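Local coordinates for retropepsin-like aspartic endopeptidase domain-containing protein (Legionella pneumophila subsp. pneumophila str. Philadelphia 1, PDB 2PMA) that is of unknown function but carries a retropepsin-like aspartic endopeptidase domain and so may act as a protease, at residues Gly6-Ala11 with Phe117-Leu122; Lys10-Leu13 with Leu18-Ser21; Asn37-Glu42 with Tyr48-Val53; Ile41-Ile46 with Ser61-Tyr66; Leu96-Gly101 with Ile129-Ala134. All coordinates share one frame; numbering follows the deposited sequence. Where two conformers were deposited one is given.

Contact 1 of 5, residues Gly6-Ala11 with Phe117-Leu122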
# COMPACT_ATOMS: atom_id res chain seq x y z
N GLY A 6 -6.49 10.15 10.53
CA GLY A 6 -6.87 9.15 11.55
C GLY A 6 -6.10 7.83 11.35
O GLY A 6 -5.29 7.68 10.41
N TYR A 7 -6.34 6.84 12.21
CA TYR A 7 -5.62 5.59 12.08
C TYR A 7 -6.18 4.68 10.97
O TYR A 7 -5.53 3.69 10.59
CB TYR A 7 -5.49 4.85 13.40
CG TYR A 7 -6.67 3.97 13.74
CD1 TYR A 7 -7.83 4.51 14.32
CD2 TYR A 7 -6.62 2.59 13.53
CE1 TYR A 7 -8.91 3.69 14.65
CE2 TYR A 7 -7.67 1.77 13.84
CZ TYR A 7 -8.82 2.31 14.39
OH TYR A 7 -9.85 1.47 14.69
N VAL A 8 -7.39 4.99 10.47
CA VAL A 8 -7.91 4.34 9.27
C VAL A 8 -8.32 5.42 8.32
O VAL A 8 -8.96 6.39 8.74
CB VAL A 8 -9.14 3.44 9.53
CG1 VAL A 8 -9.53 2.71 8.24
CG2 VAL A 8 -8.88 2.45 10.61
N GLU A 9 -7.96 5.28 7.05
CA GLU A 9 -8.32 6.25 6.01
C GLU A 9 -8.65 5.50 4.75
O GLU A 9 -8.16 4.41 4.55
CB GLU A 9 -7.13 7.19 5.70
CG GLU A 9 -6.72 8.16 6.85
CD GLU A 9 -7.75 9.26 7.10
OE1 GLU A 9 -8.67 9.45 6.27
OE2 GLU A 9 -7.64 9.94 8.14
N LYS A 10 -9.43 6.11 3.86
CA LYS A 10 -9.57 5.50 2.53
C LYS A 10 -8.39 5.99 1.71
O LYS A 10 -8.01 7.18 1.79
CB LYS A 10 -10.89 5.92 1.88
CG LYS A 10 -12.15 5.31 2.53
CD LYS A 10 -12.18 3.78 2.44
CE LYS A 10 -13.60 3.25 2.81
NZ LYS A 10 -13.55 1.76 2.73
N ALA A 11 -7.77 5.09 0.96
CA ALA A 11 -6.62 5.43 0.10
C ALA A 11 -6.94 4.81 -1.26
O ALA A 11 -7.59 3.76 -1.32
CB ALA A 11 -5.34 4.80 0.64
N PHE A 117 -7.02 -10.55 8.06
CA PHE A 117 -6.70 -9.15 8.33
C PHE A 117 -8.00 -8.36 8.31
O PHE A 117 -9.00 -8.83 7.74
CB PHE A 117 -5.76 -8.59 7.25
CG PHE A 117 -6.28 -8.75 5.83
CD1 PHE A 117 -5.81 -9.77 5.02
CD2 PHE A 117 -7.25 -7.88 5.32
CE1 PHE A 117 -6.28 -9.93 3.72
CE2 PHE A 117 -7.75 -8.03 4.04
CZ PHE A 117 -7.25 -9.05 3.22
N LEU A 118 -7.99 -7.17 8.88
CA LEU A 118 -9.16 -6.30 8.77
C LEU A 118 -9.06 -5.32 7.59
O LEU A 118 -10.07 -5.05 6.92
CB LEU A 118 -9.39 -5.53 10.08
CG LEU A 118 -10.84 -5.29 10.51
CD1 LEU A 118 -10.87 -4.49 11.81
CD2 LEU A 118 -11.71 -4.60 9.43
N TYR A 119 -7.83 -4.81 7.35
CA TYR A 119 -7.51 -3.75 6.37
C TYR A 119 -6.53 -4.28 5.33
O TYR A 119 -5.44 -4.76 5.67
CB TYR A 119 -6.88 -2.55 7.09
CG TYR A 119 -7.76 -2.06 8.20
CD1 TYR A 119 -7.45 -2.35 9.53
CD2 TYR A 119 -8.94 -1.38 7.93
CE1 TYR A 119 -8.28 -1.91 10.57
CE2 TYR A 119 -9.78 -0.95 8.95
CZ TYR A 119 -9.44 -1.21 10.26
OH TYR A 119 -10.29 -0.79 11.25
N PRO A 120 -6.92 -4.22 4.05
CA PRO A 120 -6.10 -4.78 2.97
C PRO A 120 -4.79 -4.03 2.73
O PRO A 120 -3.88 -4.60 2.12
CB PRO A 120 -7.04 -4.69 1.73
CG PRO A 120 -7.96 -3.61 2.05
CD PRO A 120 -8.19 -3.64 3.55
N LEU A 121 -4.69 -2.78 3.18
CA LEU A 121 -3.51 -1.94 2.93
C LEU A 121 -3.06 -1.40 4.29
O LEU A 121 -3.88 -0.92 5.07
CB LEU A 121 -3.87 -0.76 2.00
CG LEU A 121 -2.76 0.26 1.68
CD1 LEU A 121 -1.51 -0.39 1.09
CD2 LEU A 121 -3.29 1.39 0.74
N LEU A 122 -1.77 -1.50 4.58
CA LEU A 122 -1.23 -0.92 5.81
C LEU A 122 -0.18 0.09 5.36
O LEU A 122 0.71 -0.25 4.57
CB LEU A 122 -0.63 -2.03 6.65
CG LEU A 122 -0.10 -1.73 8.05
CD1 LEU A 122 -0.06 -3.05 8.82
CD2 LEU A 122 1.30 -1.09 7.98
O HOH W 1 -9.69 -1.30 13.72
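Strand residue Val8 and loop residue Tyr119 face each other with CA atoms 8.6 Å apart, and Ala11 and Leu121 keep much the same spacing, too wide for backbone pairing, so side chains bridge the gap. The two prongs of Val8 meet Tyr119 along one side of its ring. CG1, anti to the backbone N (chi1 -175°), touches Tyr119 CE2 at 3.7 Å, while CG2 reaches farther out and lies 3.6 Å from Tyr119 OH. The same Val8 CG2 also rests over one face of the Tyr7 ring, toward its rim, and thus packs between two tyrosines whose side chains cross at about a right angle. Their hydroxyls do not bond directly. One water links them, 2.9 Å from Tyr7 OH and 2.6 Å from Tyr119 OH, in the plane of each ring. Deeper in, Ala11 CB meets Leu121 CD2 at 4.0 Å, a purely apolar touch. The loop 117-120 is thereby held beside strand 8-13 just before the chain enters strand 121-123. That short strand pairs in parallel with strand 18-24, whose Ser21 and Lys23 also touch Tyr119, and Leu122 packs on Asp25 of the Asp-Thr-Gly motif characteristic of aspartic peptidases. On its far side strand 8-13 is flanked by strand 90-100, with Ile98 against Ala11.

Contact 2 of 5, residues Lys10-Leu13 with Leu18-Ser21; sequences KATL and LTLS
The flat groups that meet here are peptide units: those of Ala11 and Leu20 exchange two backbone hydrogen bonds, N to O 2.9 Å each way, within an antiparallel beta hairpin of strands 8-13 and 18-24. One face of this sheet carries Lys10, Thr12, Thr19 and Ser21, the other Ala11, Leu13, Leu18 and Leu20. In the polar row, the non-hydrogen-bonded pair Thr12 and Thr19 brings OG1 to OG1 at 2.8 Å, a bond either hydroxyl could donate; both keep OG1 beside the backbone N, and this turns the two oxygens together. The apolar row faces the interior of the curled sheet, where Leu13 packs on Leu20, and Leu33 and Phe62 close in from other strands. Toward the turn the pairing weakens on one side: Leu13 N reaches Leu18 O at 2.7 Å, but Leu18 N is 3.3 Å from Leu13 O and stands above that carbonyl plane. As in retropepsins, such a hairpin leads into the Asp-Thr-Gly motif. Bent at chi2 (-62°), Lys10 reaches across to strand 18-24, where NZ donates to Ser21 OG at 2.9 Å and to a water that in turn bonds Thr19 O.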
# COMPACT_ATOMS: atom_id res chain seq x y z
N LYS A 10 -9.43 6.11 3.86
CA LYS A 10 -9.57 5.50 2.53
C LYS A 10 -8.39 5.99 1.71
O LYS A 10 -8.01 7.18 1.79
CB LYS A 10 -10.89 5.92 1.88
CG LYS A 10 -12.15 5.31 2.53
CD LYS A 10 -12.18 3.78 2.44
CE LYS A 10 -13.60 3.25 2.81
NZ LYS A 10 -13.55 1.76 2.73
N ALA A 11 -7.77 5.09 0.96
CA ALA A 11 -6.62 5.43 0.10
C ALA A 11 -6.94 4.81 -1.26
O ALA A 11 -7.59 3.76 -1.32
CB ALA A 11 -5.34 4.80 0.64
N THR A 12 -6.50 5.44 -2.32
CA THR A 12 -6.86 4.95 -3.64
C THR A 12 -5.61 4.51 -4.39
O THR A 12 -4.64 5.27 -4.46
CB THR A 12 -7.61 6.03 -4.45
OG1 THR A 12 -8.80 6.40 -3.75
CG2 THR A 12 -7.96 5.47 -5.86
N LEU A 13 -5.63 3.28 -4.92
CA LEU A 13 -4.55 2.78 -5.77
C LEU A 13 -4.94 3.25 -7.17
O LEU A 13 -5.70 2.58 -7.87
CB LEU A 13 -4.45 1.24 -5.71
CG LEU A 13 -3.84 0.65 -4.42
CD1 LEU A 13 -4.55 1.14 -3.18
CD2 LEU A 13 -3.80 -0.87 -4.41
N LEU A 18 -8.90 2.12 -7.40
CA LEU A 18 -9.35 1.14 -6.42
C LEU A 18 -9.18 1.78 -5.05
O LEU A 18 -8.04 2.00 -4.63
CB LEU A 18 -8.46 -0.11 -6.49
CG LEU A 18 -8.73 -1.16 -5.38
CD1 LEU A 18 -10.21 -1.63 -5.41
CD2 LEU A 18 -7.78 -2.33 -5.58
N THR A 19 -10.29 2.08 -4.39
CA THR A 19 -10.25 2.69 -3.07
C THR A 19 -10.37 1.60 -1.99
O THR A 19 -11.29 0.76 -2.03
CB THR A 19 -11.31 3.80 -2.95
OG1 THR A 19 -11.08 4.77 -3.97
CG2 THR A 19 -11.19 4.53 -1.60
N LEU A 20 -9.43 1.59 -1.06
CA LEU A 20 -9.36 0.57 0.00
C LEU A 20 -9.29 1.26 1.36
O LEU A 20 -8.81 2.42 1.46
CB LEU A 20 -8.09 -0.27 -0.15
CG LEU A 20 -7.90 -1.05 -1.45
CD1 LEU A 20 -6.59 -1.80 -1.41
CD2 LEU A 20 -9.07 -2.02 -1.63
N SER A 21 -9.78 0.59 2.40
CA SER A 21 -9.48 1.05 3.78
C SER A 21 -8.03 0.74 4.10
O SER A 21 -7.56 -0.38 3.86
CB SER A 21 -10.40 0.33 4.78
OG SER A 21 -11.66 0.91 4.70
O HOH W 2 -13.30 1.28 0.06

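Contact 3 of 5, residues Asn37-Glu42 with Tyr48-Val53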
# COMPACT_ATOMS: atom_id res chain seq x y z
N ASN A 37 -1.17 -14.11 -6.92
CA ASN A 37 -0.86 -14.35 -8.34
C ASN A 37 0.27 -13.46 -8.85
O ASN A 37 0.16 -12.81 -9.91
CB ASN A 37 -2.14 -14.15 -9.21
CG ASN A 37 -3.30 -15.06 -8.79
OD1 ASN A 37 -4.48 -14.72 -8.94
ND2 ASN A 37 -2.97 -16.22 -8.27
N ILE A 38 1.35 -13.40 -8.09
CA ILE A 38 2.42 -12.46 -8.37
C ILE A 38 3.37 -13.06 -9.41
O ILE A 38 3.82 -14.18 -9.22
CB ILE A 38 3.13 -12.10 -7.06
CG1 ILE A 38 2.09 -11.51 -6.07
CG2 ILE A 38 4.31 -11.14 -7.32
CD1 ILE A 38 2.55 -11.55 -4.56
N THR A 39 3.64 -12.35 -10.50
CA THR A 39 4.51 -12.82 -11.58
C THR A 39 5.55 -11.75 -11.92
O THR A 39 5.23 -10.56 -11.91
CB THR A 39 3.71 -13.18 -12.87
OG1 THR A 39 3.24 -11.98 -13.51
CG2 THR A 39 2.49 -14.07 -12.54
N GLU A 40 6.78 -12.15 -12.22
CA GLU A 40 7.82 -11.17 -12.55
C GLU A 40 7.87 -11.02 -14.07
O GLU A 40 7.78 -12.03 -14.80
CB GLU A 40 9.17 -11.64 -12.01
CG GLU A 40 10.30 -10.64 -12.27
CD GLU A 40 11.60 -10.92 -11.50
OE1 GLU A 40 12.46 -10.03 -11.52
OE2 GLU A 40 11.76 -12.01 -10.88
N ILE A 41 7.95 -9.78 -14.55
CA ILE A 41 8.14 -9.50 -15.96
C ILE A 41 9.30 -8.51 -16.08
O ILE A 41 9.68 -7.90 -15.11
CB ILE A 41 6.86 -8.93 -16.60
CG1 ILE A 41 6.45 -7.64 -15.91
CG2 ILE A 41 5.73 -9.98 -16.56
CD1 ILE A 41 5.34 -6.89 -16.62
N GLU A 42 9.85 -8.38 -17.28
CA GLU A 42 10.87 -7.36 -17.52
C GLU A 42 10.37 -6.40 -18.57
O GLU A 42 9.87 -6.83 -19.62
CB GLU A 42 12.19 -8.00 -17.97
CG GLU A 42 13.34 -7.86 -16.95
CD GLU A 42 13.33 -8.93 -15.86
OE1 GLU A 42 12.39 -9.77 -15.81
OE2 GLU A 42 14.28 -8.95 -15.05
N TYR A 48 9.52 -5.80 -13.14
CA TYR A 48 8.24 -5.37 -12.63
C TYR A 48 7.62 -6.64 -12.09
O TYR A 48 7.93 -7.76 -12.59
CB TYR A 48 7.33 -4.84 -13.77
CG TYR A 48 7.62 -3.40 -14.11
CD1 TYR A 48 6.73 -2.39 -13.75
CD2 TYR A 48 8.81 -3.04 -14.78
CE1 TYR A 48 6.99 -1.04 -14.05
CE2 TYR A 48 9.08 -1.70 -15.07
CZ TYR A 48 8.16 -0.72 -14.71
OH TYR A 48 8.44 0.61 -14.99
N LEU A 49 6.71 -6.49 -11.13
CA LEU A 49 5.82 -7.59 -10.75
C LEU A 49 4.40 -7.25 -11.18
O LEU A 49 3.94 -6.10 -11.03
CB LEU A 49 5.85 -7.79 -9.23
CG LEU A 49 7.19 -8.17 -8.61
CD1 LEU A 49 6.92 -8.50 -7.18
CD2 LEU A 49 7.80 -9.42 -9.31
N ARG A 50 3.72 -8.23 -11.77
CA ARG A 50 2.28 -8.15 -12.00
C ARG A 50 1.65 -8.88 -10.83
O ARG A 50 2.13 -9.94 -10.41
CB ARG A 50 1.92 -8.85 -13.30
CG ARG A 50 0.45 -8.79 -13.69
CD ARG A 50 0.22 -9.62 -14.99
NE ARG A 50 0.88 -8.98 -16.13
CZ ARG A 50 1.46 -9.62 -17.15
NH1 ARG A 50 1.50 -10.95 -17.19
NH2 ARG A 50 2.00 -8.91 -18.14
N PHE A 51 0.58 -8.30 -10.28
CA PHE A 51 -0.07 -8.92 -9.15
C PHE A 51 -1.54 -8.54 -9.11
O PHE A 51 -1.96 -7.51 -9.71
CB PHE A 51 0.65 -8.49 -7.83
CG PHE A 51 0.67 -6.99 -7.58
CD1 PHE A 51 1.69 -6.17 -8.10
CD2 PHE A 51 -0.33 -6.40 -6.78
CE1 PHE A 51 1.73 -4.79 -7.85
CE2 PHE A 51 -0.33 -5.03 -6.53
CZ PHE A 51 0.71 -4.20 -7.05
N THR A 52 -2.29 -9.35 -8.38
CA THR A 52 -3.73 -9.10 -8.21
C THR A 52 -3.99 -8.65 -6.79
O THR A 52 -3.52 -9.28 -5.79
CB THR A 52 -4.48 -10.40 -8.62
OG1 THR A 52 -4.26 -10.59 -10.02
CG2 THR A 52 -6.00 -10.32 -8.36
N VAL A 53 -4.82 -7.61 -6.64
CA VAL A 53 -5.47 -7.37 -5.37
C VAL A 53 -6.92 -7.90 -5.35
O VAL A 53 -7.77 -7.40 -6.09
CB VAL A 53 -5.49 -5.85 -5.05
CG1 VAL A 53 -6.21 -5.55 -3.68
CG2 VAL A 53 -4.04 -5.30 -5.10
O HOH W 3 -5.18 -13.05 -10.71
O HOH W 4 -1.59 -11.12 -11.25
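Arg50 leans on Thr39 and then Ile41 as it climbs across the antiparallel beta hairpin of strands 31-43 and 46-55. In one of the two Thr39 conformers, its CB sits 3.4 Å from Thr39 OG1. CG continues anti to the backbone N (chi1 -177°), and CD is then 4.1 Å from Thr39 OG1. A bend at chi3 (-68°) turns the guanidinium back along the strand, between Ile41 and Glu63: NE makes a salt bridge with Glu63 OE2 on strand 58-71, NH1 stays 4.2 Å from Thr39 OG1, and NH2 comes within 4.2 Å of Ile41 CD1. Ile41 CG2 lies over one face of the guanidinium, toward its rim, so the planar group is held both by charge and by an isoleucine methyl. Ile41 sends its other branch back over Tyr48, with CG1 3.6 Å from Tyr48 CB; the ring of Tyr48 then points off from Ile41.

The backbones are tied by paired bonds at Thr39 with Arg50 and Ile41 with Tyr48, and between them Glu40 and Leu49 form a non-hydrogen-bonded pair whose side chains leave from the other face. There Leu49 CD1 meets Ile38 CG2 at 3.7 Å and its CD2 lies against Glu40 CB. Leu111 of strand 103-112 covers Ile38, Leu49 and Phe51, so this face is largely apolar, with Glu40 at its rim; the other mixes Thr39 and Arg50 with Ile41 and Tyr48. At the open end, where the chain turns a corner at Asn37, a water replaces direct bonds: it donates to Asn37 O at 2.8 Å and lies 3.0 Å from Thr52 OG1.

Contact 4 of 5, residues Ile41-Ile46 with Ser61-Tyr66; sequences IEKKGI and SFEGEY. With FMT (formic acid), chain F.
Ile41 lays its CD1 methyl against the carboxylate of Glu63, 3.6 Å from OE2 and 3.7 Å from OE1, so the isoleucine tip meets both oxygens. The side chains cross at about a right angle. Glu63 reaches this point with its chain extended beyond CG (chi2 -173°), and the two side chains together bridge the 9.0 Å between the CA atoms of Ile41 and Glu63. From the turn end of the hairpin, Lys43 arrives with its methylenes stretched out and a bend at chi4 (-67°). Its NZ makes a long salt bridge to Glu63 OE1 at 3.6 Å. The other oxygen, OE2, faces Arg50, so the acid lies between two cations, which would probably favour its charged form. Lys43 opens the type I' turn that runs to Ile46, closed by Lys43 N to Ile46 O at 2.8 Å and Ile46 N to Lys43 O at 2.9 Å; Gly45 supplies one of its two positive-phi positions. Farther along strand 58-71, Glu65 N donates to O2 of a formic acid molecule at 3.0 Å, probably from the crystallisation liquor. The contact is a surface one that reaches over an intervening strand: strand 46-55 pairs with strand 31-43 on one side and with strand 58-71 on the other, and strand 58-71 passes the sheet on to strand 90-100.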
# COMPACT_ATOMS: atom_id res chain seq x y z
N ILE A 41 7.95 -9.78 -14.55
CA ILE A 41 8.14 -9.50 -15.96
C ILE A 41 9.30 -8.51 -16.08
O ILE A 41 9.68 -7.90 -15.11
CB ILE A 41 6.86 -8.93 -16.60
CG1 ILE A 41 6.45 -7.64 -15.91
CG2 ILE A 41 5.73 -9.98 -16.56
CD1 ILE A 41 5.34 -6.89 -16.62
N GLU A 42 9.85 -8.38 -17.28
CA GLU A 42 10.87 -7.36 -17.52
C GLU A 42 10.37 -6.40 -18.57
O GLU A 42 9.87 -6.83 -19.62
CB GLU A 42 12.19 -8.00 -17.97
CG GLU A 42 13.34 -7.86 -16.95
CD GLU A 42 13.33 -8.93 -15.86
OE1 GLU A 42 12.39 -9.77 -15.81
OE2 GLU A 42 14.28 -8.95 -15.05
N LYS A 43 10.43 -5.11 -18.28
CA LYS A 43 10.17 -4.09 -19.26
C LYS A 43 11.50 -3.37 -19.51
O LYS A 43 12.03 -2.67 -18.65
CB LYS A 43 9.09 -3.13 -18.76
CG LYS A 43 7.74 -3.84 -18.46
CD LYS A 43 6.79 -2.90 -17.74
CE LYS A 43 5.35 -3.30 -17.97
NZ LYS A 43 4.95 -3.09 -19.39
N LYS A 44 12.08 -3.61 -20.68
CA LYS A 44 13.36 -2.99 -21.05
C LYS A 44 14.46 -3.24 -20.03
O LYS A 44 15.24 -2.34 -19.68
CB LYS A 44 13.17 -1.49 -21.32
CG LYS A 44 12.23 -1.21 -22.48
CD LYS A 44 12.70 -0.01 -23.30
CE LYS A 44 11.65 0.37 -24.35
NZ LYS A 44 11.48 1.86 -24.45
N GLY A 45 14.53 -4.48 -19.55
CA GLY A 45 15.57 -4.87 -18.61
C GLY A 45 15.27 -4.41 -17.20
O GLY A 45 16.10 -4.64 -16.30
N ILE A 46 14.12 -3.77 -16.98
CA ILE A 46 13.69 -3.39 -15.62
C ILE A 46 12.63 -4.38 -15.10
O ILE A 46 11.60 -4.59 -15.78
CB ILE A 46 13.09 -1.98 -15.57
CG1 ILE A 46 14.08 -0.95 -16.14
CG2 ILE A 46 12.67 -1.60 -14.13
CD1 ILE A 46 13.55 0.45 -16.06
N SER A 61 -5.92 -5.97 -11.21
CA SER A 61 -4.56 -6.32 -11.62
C SER A 61 -3.69 -5.05 -11.68
O SER A 61 -4.15 -3.98 -12.21
CB SER A 61 -4.61 -7.06 -12.96
OG SER A 61 -3.30 -7.51 -13.31
N PHE A 62 -2.47 -5.15 -11.14
CA PHE A 62 -1.53 -4.04 -11.18
C PHE A 62 -0.18 -4.52 -11.71
O PHE A 62 0.13 -5.71 -11.65
CB PHE A 62 -1.29 -3.54 -9.75
CG PHE A 62 -2.49 -2.89 -9.13
CD1 PHE A 62 -2.61 -1.50 -9.18
CD2 PHE A 62 -3.48 -3.65 -8.51
CE1 PHE A 62 -3.73 -0.85 -8.63
CE2 PHE A 62 -4.59 -3.02 -7.93
CZ PHE A 62 -4.71 -1.60 -7.99
N GLU A 63 0.64 -3.57 -12.17
CA GLU A 63 2.08 -3.85 -12.35
C GLU A 63 2.84 -2.77 -11.56
O GLU A 63 2.42 -1.59 -11.50
CB GLU A 63 2.48 -3.82 -13.82
CG GLU A 63 1.71 -4.88 -14.66
CD GLU A 63 2.22 -5.01 -16.10
OE1 GLU A 63 2.97 -4.11 -16.51
OE2 GLU A 63 1.86 -6.01 -16.78
N GLY A 64 3.92 -3.17 -10.93
CA GLY A 64 4.72 -2.20 -10.17
C GLY A 64 6.19 -2.54 -10.31
O GLY A 64 6.55 -3.70 -10.42
N GLU A 65 7.04 -1.50 -10.29
CA GLU A 65 8.48 -1.69 -10.35
C GLU A 65 8.90 -2.55 -9.17
O GLU A 65 8.50 -2.28 -8.06
CB GLU A 65 9.16 -0.33 -10.27
CG GLU A 65 8.97 0.50 -11.51
CD GLU A 65 9.45 1.92 -11.28
OE1 GLU A 65 8.59 2.81 -11.18
OE2 GLU A 65 10.67 2.09 -11.13
N TYR A 66 9.76 -3.55 -9.42
CA TYR A 66 10.17 -4.51 -8.40
C TYR A 66 11.47 -3.96 -7.83
O TYR A 66 12.52 -3.94 -8.53
CB TYR A 66 10.40 -5.87 -9.06
CG TYR A 66 10.65 -7.08 -8.16
CD1 TYR A 66 10.91 -8.35 -8.74
CD2 TYR A 66 10.63 -6.99 -6.76
CE1 TYR A 66 11.13 -9.50 -7.92
CE2 TYR A 66 10.89 -8.14 -5.93
CZ TYR A 66 11.12 -9.37 -6.53
OH TYR A 66 11.33 -10.49 -5.74
C FMT F . 5.07 2.17 -10.74
O1 FMT F . 5.58 3.35 -10.84
O2 FMT F . 5.69 1.14 -10.40

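Contact 5 of 5, residues Leu96-Gly101 with Ile129-Ala134; sequences LNIKLG and IDFNGA
Phe131, which packs on Ile98 and Leu100, follows directly on the last turn of helix 125-130. Ahead of it, Ile129 offers its carbonyl oxygen to Asn132 N at 2.8 Å, and Asp130 O is taken by Arg105 NE of strand 103-112. Phe131 then turns its ring, CG beside the backbone N (chi1 -75°), onto strand 90-100. Leu100 CB lies over one face in a CH-pi contact, 4.0 Å from the ring centroid and 19° off the normal, while Leu100 CD2 covers the inner end of the same ring, 3.9 Å from Phe131 CG. At the far edge, in the ring plane, CZ comes within 3.4 Å of Ile98 O; the CG2 methyl of Ile98 stands farther off. Asn132 leaves the helix with positive phi in a Schellman motif, and Gly133 leads the chain into strand 133-136, which pairs in parallel with strand 3-6. Ile107 and Arg105 of strand 103-112 also touch Phe131, so the ring wedges the helix end onto the sheet. With no hydrogen bond across the two segments, the attachment rests on dispersion over the face, perhaps aided by weak electrostatic attraction between the ring's C-H rim and the carbonyl oxygen.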
# COMPACT_ATOMS: atom_id res chain seq x y z
N LEU A 96 4.06 1.65 -5.75
CA LEU A 96 2.60 1.71 -5.95
C LEU A 96 2.15 3.16 -5.84
O LEU A 96 2.50 3.83 -4.87
CB LEU A 96 1.92 0.89 -4.84
CG LEU A 96 0.40 0.89 -4.58
CD1 LEU A 96 -0.39 0.02 -5.55
CD2 LEU A 96 0.12 0.41 -3.16
N ASN A 97 1.36 3.63 -6.83
CA ASN A 97 0.83 5.00 -6.86
C ASN A 97 -0.42 5.05 -6.00
O ASN A 97 -1.40 4.34 -6.26
CB ASN A 97 0.49 5.43 -8.31
CG ASN A 97 1.64 5.18 -9.27
OD1 ASN A 97 2.77 5.47 -8.92
ND2 ASN A 97 1.35 4.65 -10.48
N ILE A 98 -0.37 5.85 -4.93
CA ILE A 98 -1.44 5.86 -3.91
C ILE A 98 -1.88 7.30 -3.62
O ILE A 98 -1.04 8.19 -3.41
CB ILE A 98 -0.97 5.26 -2.58
CG1 ILE A 98 -0.60 3.78 -2.79
CG2 ILE A 98 -2.07 5.36 -1.49
CD1 ILE A 98 0.03 3.14 -1.59
N LYS A 99 -3.20 7.50 -3.60
CA LYS A 99 -3.77 8.81 -3.29
C LYS A 99 -4.39 8.76 -1.89
O LYS A 99 -5.12 7.83 -1.55
CB LYS A 99 -4.79 9.18 -4.36
CG LYS A 99 -5.54 10.50 -4.12
CD LYS A 99 -6.48 10.77 -5.27
CE LYS A 99 -6.85 12.24 -5.35
NZ LYS A 99 -7.80 12.59 -4.26
N LEU A 100 -4.06 9.74 -1.06
CA LEU A 100 -4.62 9.87 0.29
C LEU A 100 -5.07 11.33 0.39
O LEU A 100 -4.23 12.24 0.33
CB LEU A 100 -3.55 9.56 1.35
CG LEU A 100 -3.91 9.80 2.83
CD1 LEU A 100 -5.02 8.85 3.23
CD2 LEU A 100 -2.65 9.54 3.70
N GLY A 101 -6.38 11.54 0.49
CA GLY A 101 -6.93 12.91 0.41
C GLY A 101 -6.58 13.47 -0.95
O GLY A 101 -6.78 12.81 -1.98
N ILE A 129 5.29 9.40 6.43
CA ILE A 129 6.25 10.49 6.23
C ILE A 129 6.20 11.02 4.79
O ILE A 129 6.22 12.25 4.59
CB ILE A 129 7.68 10.07 6.65
CG1 ILE A 129 7.71 9.85 8.17
CG2 ILE A 129 8.73 11.15 6.28
CD1 ILE A 129 8.90 8.98 8.66
N ASP A 130 6.10 10.11 3.80
CA ASP A 130 5.95 10.53 2.39
C ASP A 130 4.76 11.48 2.21
O ASP A 130 4.84 12.47 1.45
CB ASP A 130 5.72 9.33 1.46
CG ASP A 130 6.94 8.44 1.33
OD1 ASP A 130 8.07 8.92 1.58
OD2 ASP A 130 6.74 7.25 0.94
N PHE A 131 3.67 11.21 2.94
CA PHE A 131 2.49 12.09 2.94
C PHE A 131 2.56 13.26 3.94
O PHE A 131 1.60 14.01 4.08
CB PHE A 131 1.22 11.26 3.21
CG PHE A 131 0.79 10.44 2.02
CD1 PHE A 131 0.19 11.05 0.92
CD2 PHE A 131 0.99 9.06 2.00
CE1 PHE A 131 -0.20 10.27 -0.21
CE2 PHE A 131 0.60 8.27 0.90
CZ PHE A 131 0.00 8.87 -0.20
N ASN A 132 3.70 13.41 4.61
CA ASN A 132 3.93 14.48 5.61
C ASN A 132 2.85 14.54 6.68
O ASN A 132 2.39 15.63 7.09
CB ASN A 132 4.11 15.82 4.89
CG ASN A 132 4.88 16.84 5.73
OD1 ASN A 132 5.57 16.49 6.69
ND2 ASN A 132 4.77 18.12 5.35
N GLY A 133 2.44 13.36 7.15
CA GLY A 133 1.35 13.27 8.10
C GLY A 133 1.74 12.92 9.52
O GLY A 133 2.85 12.43 9.78
N ALA A 134 0.84 13.28 10.45
CA ALA A 134 0.82 12.73 11.79
C ALA A 134 -0.49 11.93 11.93
O ALA A 134 -1.46 12.17 11.19
CB ALA A 134 0.89 13.86 12.86

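How the contacts relate
Contacts 1 and 5 are buried, 5 mostly apolar and 1 with hydroxyls added; contact 2 is half buried, and contacts 3 and 4 lie at the surface. Strand 8-13 serves contacts 1 and 2, which share Lys10 and Ala11, and Lys99 N of contact 5 probably donates to Thr12 O. Contacts 3 and 4 likewise share Ile41 and Glu42, their centres about 7 Å apart, and Glu63 with Arg50 joins them by charge. Backbone pairing dominates contacts 2 and 3, whereas 1, 4 and 5 depend on side chains: a water-linked phenol pair, a long salt bridge and a buried ring. Leu13 and Leu18 of contact 2 meet Phe62 of 61-66 in the interior.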